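Local coordinates for protein butyryl-CoA dehydrogenase (Marinomonas mediterranea, PDB 6CXT) that belongs to the acyl-CoA dehydrogenase family of flavoproteins and binds flavin-adenine dinucleotide between its subunits, at residues S330-D333 with S334-H338; M254-D257 with L258-I262; R277-A280 with V281-I285; I262-A265 with N266-Q270. All coordinates share one frame; numbering follows the deposited sequence.

Contact 1. Residues S330-D333 with S334-H338; sequences SGID and SIRVH. With FAD (flavin-adenine dinucleotide), chain D.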
# COMPACT_ATOMS: atom_id res chain seq x y z
N SER B 330 7.44 -3.05 -10.13
CA SER B 330 7.81 -2.66 -11.50
C SER B 330 7.20 -3.64 -12.54
O SER B 330 6.61 -3.22 -13.56
CB SER B 330 9.35 -2.65 -11.63
OG SER B 330 9.71 -2.22 -12.97
N GLY B 331 7.33 -4.96 -12.27
CA GLY B 331 6.76 -5.97 -13.15
C GLY B 331 5.23 -5.81 -13.27
O GLY B 331 4.67 -5.93 -14.37
N ILE B 332 4.54 -5.59 -12.15
CA ILE B 332 3.12 -5.43 -12.21
C ILE B 332 2.75 -4.10 -12.95
O ILE B 332 1.91 -4.08 -13.85
CB ILE B 332 2.51 -5.42 -10.80
CG1 ILE B 332 2.66 -6.83 -10.15
CG2 ILE B 332 1.03 -4.98 -10.83
CD1 ILE B 332 2.53 -6.72 -8.63
N ASP B 333 3.42 -3.04 -12.57
CA ASP B 333 3.08 -1.71 -13.16
C ASP B 333 3.37 -1.66 -14.70
O ASP B 333 2.59 -1.07 -15.48
CB ASP B 333 3.85 -0.61 -12.42
CG ASP B 333 3.23 -0.29 -11.08
OD1 ASP B 333 2.08 -0.62 -10.85
OD2 ASP B 333 3.86 0.42 -10.29
N SER B 334 4.47 -2.29 -15.14
CA SER B 334 4.78 -2.40 -16.57
C SER B 334 3.64 -3.08 -17.32
O SER B 334 3.26 -2.66 -18.43
CB SER B 334 6.08 -3.16 -16.78
OG SER B 334 7.14 -2.38 -16.29
N ILE B 335 3.08 -4.16 -16.75
CA ILE B 335 1.93 -4.78 -17.39
C ILE B 335 0.75 -3.81 -17.41
O ILE B 335 0.10 -3.65 -18.47
CB ILE B 335 1.57 -6.14 -16.71
CG1 ILE B 335 2.68 -7.17 -17.03
CG2 ILE B 335 0.22 -6.66 -17.16
CD1 ILE B 335 2.55 -8.46 -16.16
N ARG B 336 0.45 -3.19 -16.31
CA ARG B 336 -0.63 -2.25 -16.28
C ARG B 336 -0.52 -1.15 -17.36
O ARG B 336 -1.46 -0.85 -18.00
CB ARG B 336 -0.75 -1.63 -14.90
CG ARG B 336 -1.13 -2.55 -13.76
CD ARG B 336 -1.33 -1.70 -12.54
NE ARG B 336 -1.49 -2.37 -11.27
CZ ARG B 336 -2.61 -2.87 -10.81
NH1 ARG B 336 -3.68 -2.90 -11.54
NH2 ARG B 336 -2.63 -3.39 -9.62
N VAL B 337 0.66 -0.61 -17.51
CA VAL B 337 0.93 0.52 -18.41
C VAL B 337 0.74 -0.00 -19.85
O VAL B 337 0.16 0.71 -20.70
CB VAL B 337 2.38 1.08 -18.26
CG1 VAL B 337 2.79 1.99 -19.45
CG2 VAL B 337 2.54 1.82 -16.94
N HIS B 338 1.19 -1.22 -20.13
CA HIS B 338 1.17 -1.74 -21.50
C HIS B 338 -0.19 -2.35 -21.88
O HIS B 338 -0.40 -2.66 -23.05
CB HIS B 338 2.28 -2.80 -21.67
CG HIS B 338 3.62 -2.20 -21.85
ND1 HIS B 338 4.39 -1.73 -20.80
CD2 HIS B 338 4.33 -1.93 -22.98
CE1 HIS B 338 5.53 -1.25 -21.27
NE2 HIS B 338 5.51 -1.36 -22.59
PA FAD D . -4.79 0.74 -23.38
O1A FAD D . -6.26 1.12 -23.46
O2A FAD D . -3.75 1.10 -24.42
O5B FAD D . -4.27 1.19 -21.90
C5B FAD D . -2.87 1.18 -21.54
C4B FAD D . -2.80 1.86 -20.16
O4B FAD D . -3.35 3.20 -20.25
C3B FAD D . -3.63 1.10 -19.13
O3B FAD D . -2.92 1.28 -17.90
C2B FAD D . -4.93 1.93 -19.06
O2B FAD D . -5.68 1.76 -17.83
C1B FAD D . -4.40 3.37 -19.31
N9A FAD D . -5.51 4.22 -19.78
C8A FAD D . -6.12 4.18 -21.00
N7A FAD D . -7.19 5.05 -21.02
C5A FAD D . -7.28 5.63 -19.79
C6A FAD D . -8.13 6.64 -19.11
N6A FAD D . -9.21 7.22 -19.74
N1A FAD D . -7.84 6.94 -17.81
C2A FAD D . -6.79 6.37 -17.12
N3A FAD D . -5.97 5.47 -17.70
C4A FAD D . -6.16 5.07 -18.98
N1 FAD D . -11.19 -7.43 -25.86
C2 FAD D . -12.29 -7.85 -26.57
O2 FAD D . -12.81 -7.01 -27.36
N3 FAD D . -12.82 -9.11 -26.47
C4 FAD D . -12.24 -10.04 -25.70
O4 FAD D . -12.73 -11.17 -25.63
C4X FAD D . -11.02 -9.66 -24.90
N5 FAD D . -10.35 -10.54 -24.12
C5X FAD D . -9.21 -10.21 -23.45
C6 FAD D . -8.58 -11.22 -22.67
C7 FAD D . -7.39 -10.90 -21.98
C7M FAD D . -6.70 -11.98 -21.18
C8 FAD D . -6.80 -9.56 -22.08
C8M FAD D . -5.55 -9.22 -21.35
C9 FAD D . -7.44 -8.55 -22.83
C9A FAD D . -8.64 -8.85 -23.52
N10 FAD D . -9.31 -7.88 -24.33
C10 FAD D . -10.51 -8.28 -25.03
C1' FAD D . -8.80 -6.53 -24.49
C2' FAD D . -9.06 -5.74 -23.18
O2' FAD D . -10.45 -5.41 -22.97
C3' FAD D . -8.15 -4.52 -23.17
O3' FAD D . -6.80 -5.03 -23.06
C4' FAD D . -8.44 -3.40 -22.16
O4' FAD D . -9.70 -2.73 -22.50
C5' FAD D . -7.32 -2.35 -22.16
O5' FAD D . -7.08 -1.95 -23.52
P FAD D . -5.61 -1.93 -24.06
O1P FAD D . -5.60 -1.41 -25.50
O2P FAD D . -4.89 -3.25 -23.87
O3P FAD D . -4.78 -0.86 -23.20

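Contact 2. Residues M254-D257 with L258-I262; sequences MQRD and LNQCI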
# COMPACT_ATOMS: atom_id res chain seq x y z
N MET B 254 14.94 -2.92 -13.78
CA MET B 254 13.90 -1.92 -13.49
C MET B 254 14.11 -0.65 -14.33
O MET B 254 13.14 -0.04 -14.72
CB MET B 254 13.87 -1.57 -11.98
CG MET B 254 13.14 -2.70 -11.22
SD MET B 254 12.98 -2.18 -9.51
CE MET B 254 14.64 -2.44 -8.85
N GLN B 255 15.35 -0.25 -14.57
CA GLN B 255 15.63 0.92 -15.47
C GLN B 255 15.05 0.62 -16.84
O GLN B 255 14.35 1.46 -17.44
CB GLN B 255 17.14 1.24 -15.58
CG GLN B 255 17.40 2.52 -16.41
CD GLN B 255 16.74 3.76 -15.77
OE1 GLN B 255 17.08 4.13 -14.65
NE2 GLN B 255 15.81 4.40 -16.48
N ARG B 256 15.22 -0.62 -17.30
CA ARG B 256 14.63 -1.06 -18.56
C ARG B 256 13.10 -1.03 -18.57
O ARG B 256 12.50 -0.49 -19.51
CB ARG B 256 15.16 -2.45 -19.01
CG ARG B 256 14.50 -2.89 -20.34
CD ARG B 256 15.00 -4.28 -20.86
NE ARG B 256 14.74 -5.34 -19.87
CZ ARG B 256 15.69 -6.00 -19.18
NH1 ARG B 256 17.01 -5.77 -19.37
NH2 ARG B 256 15.30 -6.96 -18.33
N ASP B 257 12.46 -1.62 -17.56
CA ASP B 257 11.02 -1.49 -17.38
C ASP B 257 10.56 -0.03 -17.47
O ASP B 257 9.58 0.28 -18.17
CB ASP B 257 10.58 -2.00 -15.97
CG ASP B 257 10.55 -3.54 -15.86
OD1 ASP B 257 10.66 -4.26 -16.91
OD2 ASP B 257 10.36 -4.03 -14.69
N LEU B 258 11.23 0.84 -16.75
CA LEU B 258 10.84 2.26 -16.69
C LEU B 258 10.97 2.92 -18.07
O LEU B 258 10.05 3.60 -18.52
CB LEU B 258 11.69 2.98 -15.67
CG LEU B 258 11.48 4.50 -15.53
CD1 LEU B 258 10.01 4.78 -15.15
CD2 LEU B 258 12.41 5.06 -14.45
N ASN B 259 12.11 2.72 -18.71
CA ASN B 259 12.35 3.22 -20.09
C ASN B 259 11.30 2.75 -21.05
O ASN B 259 10.76 3.55 -21.84
CB ASN B 259 13.73 2.79 -20.60
CG ASN B 259 14.83 3.51 -19.91
OD1 ASN B 259 14.62 4.47 -19.19
ND2 ASN B 259 16.04 3.00 -20.06
N GLN B 260 10.98 1.45 -21.00
CA GLN B 260 9.88 0.91 -21.82
C GLN B 260 8.51 1.55 -21.51
O GLN B 260 7.77 1.90 -22.42
CB GLN B 260 9.75 -0.64 -21.71
CG GLN B 260 10.93 -1.34 -22.37
CD GLN B 260 11.02 -2.82 -22.03
OE1 GLN B 260 10.32 -3.33 -21.14
NE2 GLN B 260 11.92 -3.50 -22.70
N CYS B 261 8.15 1.70 -20.23
CA CYS B 261 6.87 2.35 -19.90
C CYS B 261 6.82 3.84 -20.39
O CYS B 261 5.75 4.27 -20.78
CB CYS B 261 6.62 2.34 -18.37
SG CYS B 261 6.20 0.62 -17.94
N ILE B 262 7.92 4.56 -20.31
CA ILE B 262 7.92 6.00 -20.68
C ILE B 262 7.70 6.07 -22.20
O ILE B 262 6.80 6.77 -22.67
CB ILE B 262 9.22 6.69 -20.25
CG1 ILE B 262 9.28 6.79 -18.69
CG2 ILE B 262 9.33 8.08 -20.89
CD1 ILE B 262 10.66 7.20 -18.20
O HOH W 1 11.79 -5.15 -19.25
O HOH W 2 8.24 -2.58 -19.29

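Contact 3. Residues R277-A280 with V281-I285; sequences RFQA and VSHRI. With FAD (flavin-adenine dinucleotide), chain D.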
# COMPACT_ATOMS: atom_id res chain seq x y z
N ARG B 277 -0.98 11.21 -20.76
CA ARG B 277 -1.76 12.35 -20.32
C ARG B 277 -2.76 11.96 -19.22
O ARG B 277 -3.38 12.83 -18.62
CB ARG B 277 -2.50 12.95 -21.52
CG ARG B 277 -1.61 13.77 -22.45
CD ARG B 277 -1.22 15.06 -21.70
NE ARG B 277 -0.43 15.99 -22.49
CZ ARG B 277 -0.89 16.83 -23.44
NH1 ARG B 277 -2.17 16.86 -23.79
NH2 ARG B 277 -0.02 17.64 -24.06
N PHE B 278 -2.93 10.66 -18.95
CA PHE B 278 -3.80 10.27 -17.83
C PHE B 278 -2.92 10.12 -16.61
O PHE B 278 -1.97 9.32 -16.64
CB PHE B 278 -4.49 8.94 -18.14
CG PHE B 278 -5.33 9.00 -19.39
CD1 PHE B 278 -6.45 9.83 -19.45
CD2 PHE B 278 -4.99 8.21 -20.52
CE1 PHE B 278 -7.22 9.90 -20.63
CE2 PHE B 278 -5.76 8.27 -21.70
CZ PHE B 278 -6.86 9.12 -21.75
N GLN B 279 -3.27 10.81 -15.52
CA GLN B 279 -2.43 10.69 -14.29
C GLN B 279 -2.46 9.29 -13.70
O GLN B 279 -1.50 8.90 -13.05
CB GLN B 279 -2.83 11.74 -13.22
CG GLN B 279 -2.40 13.11 -13.67
CD GLN B 279 -2.83 14.21 -12.72
OE1 GLN B 279 -2.18 15.28 -12.70
NE2 GLN B 279 -3.80 13.96 -11.89
N ALA B 280 -3.51 8.51 -13.94
CA ALA B 280 -3.49 7.10 -13.49
C ALA B 280 -2.31 6.34 -14.09
O ALA B 280 -1.71 5.43 -13.44
CB ALA B 280 -4.82 6.39 -13.81
N VAL B 281 -1.93 6.71 -15.32
CA VAL B 281 -0.78 6.15 -15.98
C VAL B 281 0.48 6.91 -15.59
O VAL B 281 1.48 6.29 -15.16
CB VAL B 281 -0.93 6.17 -17.53
CG1 VAL B 281 0.40 5.75 -18.17
CG2 VAL B 281 -2.09 5.27 -17.92
N SER B 282 0.50 8.24 -15.76
CA SER B 282 1.77 8.94 -15.60
C SER B 282 2.25 8.91 -14.11
O SER B 282 3.45 8.76 -13.86
CB SER B 282 1.66 10.42 -16.07
OG SER B 282 0.66 11.12 -15.33
N HIS B 283 1.32 9.03 -13.17
CA HIS B 283 1.72 9.05 -11.71
C HIS B 283 2.18 7.67 -11.27
O HIS B 283 3.10 7.57 -10.46
CB HIS B 283 0.61 9.59 -10.85
CG HIS B 283 0.49 11.07 -11.01
ND1 HIS B 283 0.01 11.90 -10.02
CD2 HIS B 283 0.90 11.87 -12.02
CE1 HIS B 283 0.06 13.16 -10.44
NE2 HIS B 283 0.63 13.17 -11.64
N ARG B 284 1.58 6.69 -11.92
CA ARG B 284 2.12 5.28 -11.76
C ARG B 284 3.65 5.11 -12.20
O ARG B 284 4.58 4.66 -11.50
CB ARG B 284 1.26 4.29 -12.55
CG ARG B 284 1.59 2.82 -12.37
CD ARG B 284 0.48 1.89 -12.86
NE ARG B 284 -0.77 1.91 -12.12
CZ ARG B 284 -0.97 1.46 -10.87
NH1 ARG B 284 -0.02 0.90 -10.18
NH2 ARG B 284 -2.16 1.56 -10.30
N ILE B 285 3.88 5.73 -13.37
CA ILE B 285 5.27 5.75 -13.86
C ILE B 285 6.18 6.59 -12.97
O ILE B 285 7.38 6.21 -12.73
CB ILE B 285 5.33 6.18 -15.36
CG1 ILE B 285 4.58 5.13 -16.17
CG2 ILE B 285 6.79 6.27 -15.88
CD1 ILE B 285 4.36 5.51 -17.66
PA FAD D . -4.79 0.74 -23.38
O1A FAD D . -6.26 1.12 -23.46
O2A FAD D . -3.75 1.10 -24.42
O5B FAD D . -4.27 1.19 -21.90
C5B FAD D . -2.87 1.18 -21.54
C4B FAD D . -2.80 1.86 -20.16
O4B FAD D . -3.35 3.20 -20.25
C3B FAD D . -3.63 1.10 -19.13
O3B FAD D . -2.92 1.28 -17.90
C2B FAD D . -4.93 1.93 -19.06
O2B FAD D . -5.68 1.76 -17.83
C1B FAD D . -4.40 3.37 -19.31
N9A FAD D . -5.51 4.22 -19.78
C8A FAD D . -6.12 4.18 -21.00
N7A FAD D . -7.19 5.05 -21.02
C5A FAD D . -7.28 5.63 -19.79
C6A FAD D . -8.13 6.64 -19.11
N6A FAD D . -9.21 7.22 -19.74
N1A FAD D . -7.84 6.94 -17.81
C2A FAD D . -6.79 6.37 -17.12
N3A FAD D . -5.97 5.47 -17.70
C4A FAD D . -6.16 5.07 -18.98
N1 FAD D . -11.19 -7.43 -25.86
C2 FAD D . -12.29 -7.85 -26.57
O2 FAD D . -12.81 -7.01 -27.36
N3 FAD D . -12.82 -9.11 -26.47
C4 FAD D . -12.24 -10.04 -25.70
O4 FAD D . -12.73 -11.17 -25.63
C4X FAD D . -11.02 -9.66 -24.90
N5 FAD D . -10.35 -10.54 -24.12
C5X FAD D . -9.21 -10.21 -23.45
C6 FAD D . -8.58 -11.22 -22.67
C7 FAD D . -7.39 -10.90 -21.98
C7M FAD D . -6.70 -11.98 -21.18
C8 FAD D . -6.80 -9.56 -22.08
C8M FAD D . -5.55 -9.22 -21.35
C9 FAD D . -7.44 -8.55 -22.83
C9A FAD D . -8.64 -8.85 -23.52
N10 FAD D . -9.31 -7.88 -24.33
C10 FAD D . -10.51 -8.28 -25.03
C1' FAD D . -8.80 -6.53 -24.49
C2' FAD D . -9.06 -5.74 -23.18
O2' FAD D . -10.45 -5.41 -22.97
C3' FAD D . -8.15 -4.52 -23.17
O3' FAD D . -6.80 -5.03 -23.06
C4' FAD D . -8.44 -3.40 -22.16
O4' FAD D . -9.70 -2.73 -22.50
C5' FAD D . -7.32 -2.35 -22.16
O5' FAD D . -7.08 -1.95 -23.52
P FAD D . -5.61 -1.93 -24.06
O1P FAD D . -5.60 -1.41 -25.50
O2P FAD D . -4.89 -3.25 -23.87
O3P FAD D . -4.78 -0.86 -23.20

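Contact 4. Residues I262-A265 with N266-Q270; sequences IEYA and NTRMQ. With FAD (flavin-adenine dinucleotide), chain D.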
# COMPACT_ATOMS: atom_id res chain seq x y z
N ILE B 262 7.92 4.56 -20.31
CA ILE B 262 7.92 6.00 -20.68
C ILE B 262 7.70 6.07 -22.20
O ILE B 262 6.80 6.77 -22.67
CB ILE B 262 9.22 6.69 -20.25
CG1 ILE B 262 9.28 6.79 -18.69
CG2 ILE B 262 9.33 8.08 -20.89
CD1 ILE B 262 10.66 7.20 -18.20
N GLU B 263 8.47 5.26 -22.91
CA GLU B 263 8.34 5.19 -24.40
C GLU B 263 6.93 4.82 -24.81
O GLU B 263 6.30 5.50 -25.66
CB GLU B 263 9.42 4.27 -25.00
CG GLU B 263 9.32 3.98 -26.51
CD GLU B 263 9.49 5.22 -27.41
OE1 GLU B 263 9.12 5.14 -28.61
OE2 GLU B 263 10.00 6.28 -26.95
N TYR B 264 6.39 3.79 -24.17
CA TYR B 264 5.07 3.34 -24.53
C TYR B 264 4.01 4.38 -24.18
O TYR B 264 3.09 4.62 -24.95
CB TYR B 264 4.76 2.01 -23.80
CG TYR B 264 3.54 1.34 -24.37
CD1 TYR B 264 3.58 0.76 -25.70
CD2 TYR B 264 2.36 1.35 -23.68
CE1 TYR B 264 2.44 0.19 -26.24
CE2 TYR B 264 1.19 0.76 -24.23
CZ TYR B 264 1.28 0.19 -25.52
OH TYR B 264 0.20 -0.43 -26.09
N ALA B 265 4.10 4.98 -23.00
CA ALA B 265 3.05 5.89 -22.60
C ALA B 265 3.13 7.17 -23.48
O ALA B 265 2.15 7.84 -23.58
CB ALA B 265 3.19 6.27 -21.12
N ASN B 266 4.29 7.46 -24.06
CA ASN B 266 4.44 8.64 -24.97
C ASN B 266 4.05 8.32 -26.41
O ASN B 266 3.93 9.23 -27.23
CB ASN B 266 5.87 9.17 -24.97
CG ASN B 266 6.19 10.00 -23.75
OD1 ASN B 266 5.31 10.46 -23.06
ND2 ASN B 266 7.46 10.22 -23.50
N THR B 267 3.75 7.06 -26.71
CA THR B 267 3.55 6.63 -28.09
C THR B 267 2.14 6.14 -28.20
O THR B 267 1.42 6.45 -29.17
CB THR B 267 4.56 5.50 -28.45
OG1 THR B 267 5.86 6.07 -28.48
CG2 THR B 267 4.26 4.92 -29.86
N ARG B 268 1.70 5.37 -27.22
CA ARG B 268 0.37 4.80 -27.29
C ARG B 268 -0.68 5.86 -27.00
O ARG B 268 -0.63 6.54 -25.99
CB ARG B 268 0.21 3.61 -26.30
CG ARG B 268 -1.23 3.21 -25.99
CD ARG B 268 -1.72 2.34 -27.14
NE ARG B 268 -2.95 1.56 -26.88
CZ ARG B 268 -3.52 0.81 -27.84
NH1 ARG B 268 -2.98 0.80 -29.08
NH2 ARG B 268 -4.58 0.05 -27.60
N MET B 269 -1.69 5.92 -27.88
CA MET B 269 -2.76 6.86 -27.75
C MET B 269 -4.06 6.15 -27.51
O MET B 269 -4.30 5.06 -28.05
CB MET B 269 -2.86 7.74 -29.01
CG MET B 269 -1.68 8.71 -29.12
SD MET B 269 -1.73 9.73 -30.59
CE MET B 269 -2.93 10.99 -30.14
N GLN B 270 -4.91 6.76 -26.68
CA GLN B 270 -6.31 6.37 -26.56
C GLN B 270 -7.13 7.65 -26.61
O GLN B 270 -6.81 8.61 -25.90
CB GLN B 270 -6.60 5.59 -25.25
CG GLN B 270 -6.13 4.12 -25.31
CD GLN B 270 -6.87 3.31 -26.40
OE1 GLN B 270 -8.01 2.94 -26.24
NE2 GLN B 270 -6.20 3.11 -27.54
PA FAD D . -4.79 0.74 -23.38
O1A FAD D . -6.26 1.12 -23.46
O2A FAD D . -3.75 1.10 -24.42
O5B FAD D . -4.27 1.19 -21.90
C5B FAD D . -2.87 1.18 -21.54
C4B FAD D . -2.80 1.86 -20.16
O4B FAD D . -3.35 3.20 -20.25
C3B FAD D . -3.63 1.10 -19.13
O3B FAD D . -2.92 1.28 -17.90
C2B FAD D . -4.93 1.93 -19.06
O2B FAD D . -5.68 1.76 -17.83
C1B FAD D . -4.40 3.37 -19.31
N9A FAD D . -5.51 4.22 -19.78
C8A FAD D . -6.12 4.18 -21.00
N7A FAD D . -7.19 5.05 -21.02
C5A FAD D . -7.28 5.63 -19.79
C6A FAD D . -8.13 6.64 -19.11
N6A FAD D . -9.21 7.22 -19.74
N1A FAD D . -7.84 6.94 -17.81
C2A FAD D . -6.79 6.37 -17.12
N3A FAD D . -5.97 5.47 -17.70
C4A FAD D . -6.16 5.07 -18.98
N1 FAD D . -11.19 -7.43 -25.86
C2 FAD D . -12.29 -7.85 -26.57
O2 FAD D . -12.81 -7.01 -27.36
N3 FAD D . -12.82 -9.11 -26.47
C4 FAD D . -12.24 -10.04 -25.70
O4 FAD D . -12.73 -11.17 -25.63
C4X FAD D . -11.02 -9.66 -24.90
N5 FAD D . -10.35 -10.54 -24.12
C5X FAD D . -9.21 -10.21 -23.45
C6 FAD D . -8.58 -11.22 -22.67
C7 FAD D . -7.39 -10.90 -21.98
C7M FAD D . -6.70 -11.98 -21.18
C8 FAD D . -6.80 -9.56 -22.08
C8M FAD D . -5.55 -9.22 -21.35
C9 FAD D . -7.44 -8.55 -22.83
C9A FAD D . -8.64 -8.85 -23.52
N10 FAD D . -9.31 -7.88 -24.33
C10 FAD D . -10.51 -8.28 -25.03
C1' FAD D . -8.80 -6.53 -24.49
C2' FAD D . -9.06 -5.74 -23.18
O2' FAD D . -10.45 -5.41 -22.97
C3' FAD D . -8.15 -4.52 -23.17
O3' FAD D . -6.80 -5.03 -23.06
C4' FAD D . -8.44 -3.40 -22.16
O4' FAD D . -9.70 -2.73 -22.50
C5' FAD D . -7.32 -2.35 -22.16
O5' FAD D . -7.08 -1.95 -23.52
P FAD D . -5.61 -1.93 -24.06
O1P FAD D . -5.60 -1.41 -25.50
O2P FAD D . -4.89 -3.25 -23.87
O3P FAD D . -4.78 -0.86 -23.20
O HOH W 3 9.40 9.07 -25.55

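Contact 1. Residues S330-D333 with S334-H338
Ser330 and Ser334 meet one turn apart on the last two turns of helix 313-338, where each carbonyl from Ser330 to Asp333 accepts the amide four residues on. Three of these bonds are regular; that from Ile335 N to Gly331 O is weak at 3.4 Å. Ser330 O takes Ser334 N at 2.8 Å and, in the conformer given for Ser334, also its OG at 2.9 Å from the opposite face of the carbonyl plane. In that conformer OG stands beside its own backbone N (chi1 -68°), which lets the hydroxyl fold back over the preceding turn. His338 repeats the pattern: its ND1 and N both bond Ser334 O. Ile332 and Arg336 run side by side, with CG2 of Ile332 3.7 Å from Arg336 NE. Asp333 OD1 lies near the guanidinium plane but 4.0 Å from Arg336 NE, a long salt bridge; its carboxylate is held chiefly by Arg284 and Arg291, while Arg336 pairs with Glu325 of the second subunit. At the helix end, Arg336 O accepts a 2.6 Å bond from the ribose O3B of flavin-adenine dinucleotide. Such a helix terminus, offering backbone carbonyl to cofactor, belongs to the helical C-terminal domain of acyl-CoA dehydrogenases.

Contact 2. Residues M254-D257 with L258-I262
Gln255 NE2 donates to Asn259 OD1 at 3.0 Å, a side-chain bond spanning one turn of helix 248-267. The acceptor lies in the amide plane of Gln255, whereas the donor stands above the carbonyl plane of Asn259, and the two amides are turned 41° against each other. Gln255 reaches across because its chain bends at chi2 (61°), carrying the amide forward to the next turn. On the next position round the helix, Arg256 and Gln260 lie alongside, pointing the same way: CG of Arg256 packs 3.5 Å from Gln260 NE2. A water joins this pair to Asp257, accepting from Arg256 NE at 3.0 Å and approaching Asp257 OD1 at 2.7 Å and Gln260 OE1 at 3.0 Å. It sits in the guanidinium plane, at the edge. Beneath these side chains the backbone bonds from Leu258 N to Met254 O through Cys261 N to Asp257 O keep the helix regular.

Farther out, Gln255, Arg256 and Asp257 have further partners. Arg296 binds Gln255 OE1, the carbonyl of Gln76 receives Arg256 NH1, and Ser330 and Ser352 hold the two oxygens of Asp257. The buried carboxylate of Asp257 is thus met by two hydroxyls, with a water close to OD1 whose protons cannot serve every acceptor near it. These contacts would probably help spread its charge, and the same water stands between it and Arg256 NE.

Contact 3. Residues R277-A280 with V281-I285
Phe278 O is gripped by two backbone amides, Ser282 N at 2.8 Å and Val281 N at 2.9 Å. The first arrives in the carbonyl plane with a nearly straight N-H (167°); the second comes from above that plane and is more bent. Phe278 occupies the N-cap position of helix 279-306, so this doubly held carbonyl ties the cap residue to the opening turn. One residue on, Gln279 O accepts from His283 N, and the two side chains follow the same course. Gln279 CB rests over the face of the His283 imidazole, 4.0 Å from its centroid and 10° off the normal, a CH-pi contact, while CG reaches toward NE2. The far end of that imidazole is fixed by Glu371 of the third subunit through NE2.

The Phe278 ring turns the other way and lies against the adenine of flavin-adenine dinucleotide, with C6A 3.5 Å above the ring plane over its centre. Val281 completes the wall: CG2, placed beside the backbone N (chi1 172° for CG1), comes 3.3 Å from the ribose C1B. Ala280 CB is 3.9 Å from C2A.

Deeper along the helix, Ile285 packs on Leu258, Cys261 and Ala265 of helix 248-267 and on Val337 of helix 313-338, while Arg284, in the conformer given, leans on Arg336. The first turn of helix 279-306 thus faces the cofactor, and the next packs on helices 248-267 and 313-338.

Contact 4. Residues I262-A265 with N266-Q270
Tyr264 and Arg268 are brought alongside by first torsions that place each CG anti to its own backbone N, after which Arg268 bends at chi2 (81°) and runs on past the ring. Its CB sits over one face of the phenol, 3.8 Å from the centroid, in a CH-pi contact offset toward the rim. CD continues to 3.5 Å from Tyr264 OH, and the guanidinium lies 23° from the ring plane. Tyr264 is also stacked on His338.

Where the chain leaves helix 248-267 for strand 269-270, Tyr264 O takes two amides, Arg268 N at 2.8 Å and Thr267 N at 3.1 Å from well above the carbonyl plane. Thr267 OG1 turns back to Glu263 O at 2.9 Å. Asn266 ND2 and Glu263 OE2 share a water, and the Asn266 amide is held mainly by Leu380 and Gly378 of the third subunit.

Beyond this turn, Arg268 meets the pyrophosphate of flavin-adenine dinucleotide: O2A lies at the edge of the guanidinium, in plane, and takes NE at 2.6 Å (158°), while NH2 also donates to O1P at 2.8 Å on the other phosphate. NH1 is tied to Ala128 O of the second subunit, which, with the two phosphate bonds, probably restrains the rotation of the group. A guanidinium bridging both phosphates is here part of the cofactor site of this acyl-CoA dehydrogenase-family protein, a site built between subunits.

Overall arrangement
All four contacts lie on or at the ends of three packed helices of the C-terminal domain, their centres 10 to 14 Å apart. Contacts 2 and 4 share Ile262 as successive parts of helix 248-267, which contact 1 meets at the 2.6 Å pair of Ser330 OG and Asp257 OD2. Contact 3 is joined to contact 1, in the conformer given for Arg284, by the 2.7 Å salt bridge from its NH1 to Asp333 OD1, and to contacts 2 and 4 through Ile285. Contacts 1, 3 and 4 converge on one flavin-adenine dinucleotide, addressing its ribose, adenine and phosphates in turn. Contact 2 stays behind them, with the Cys261 side chain about 9 Å from the cofactor.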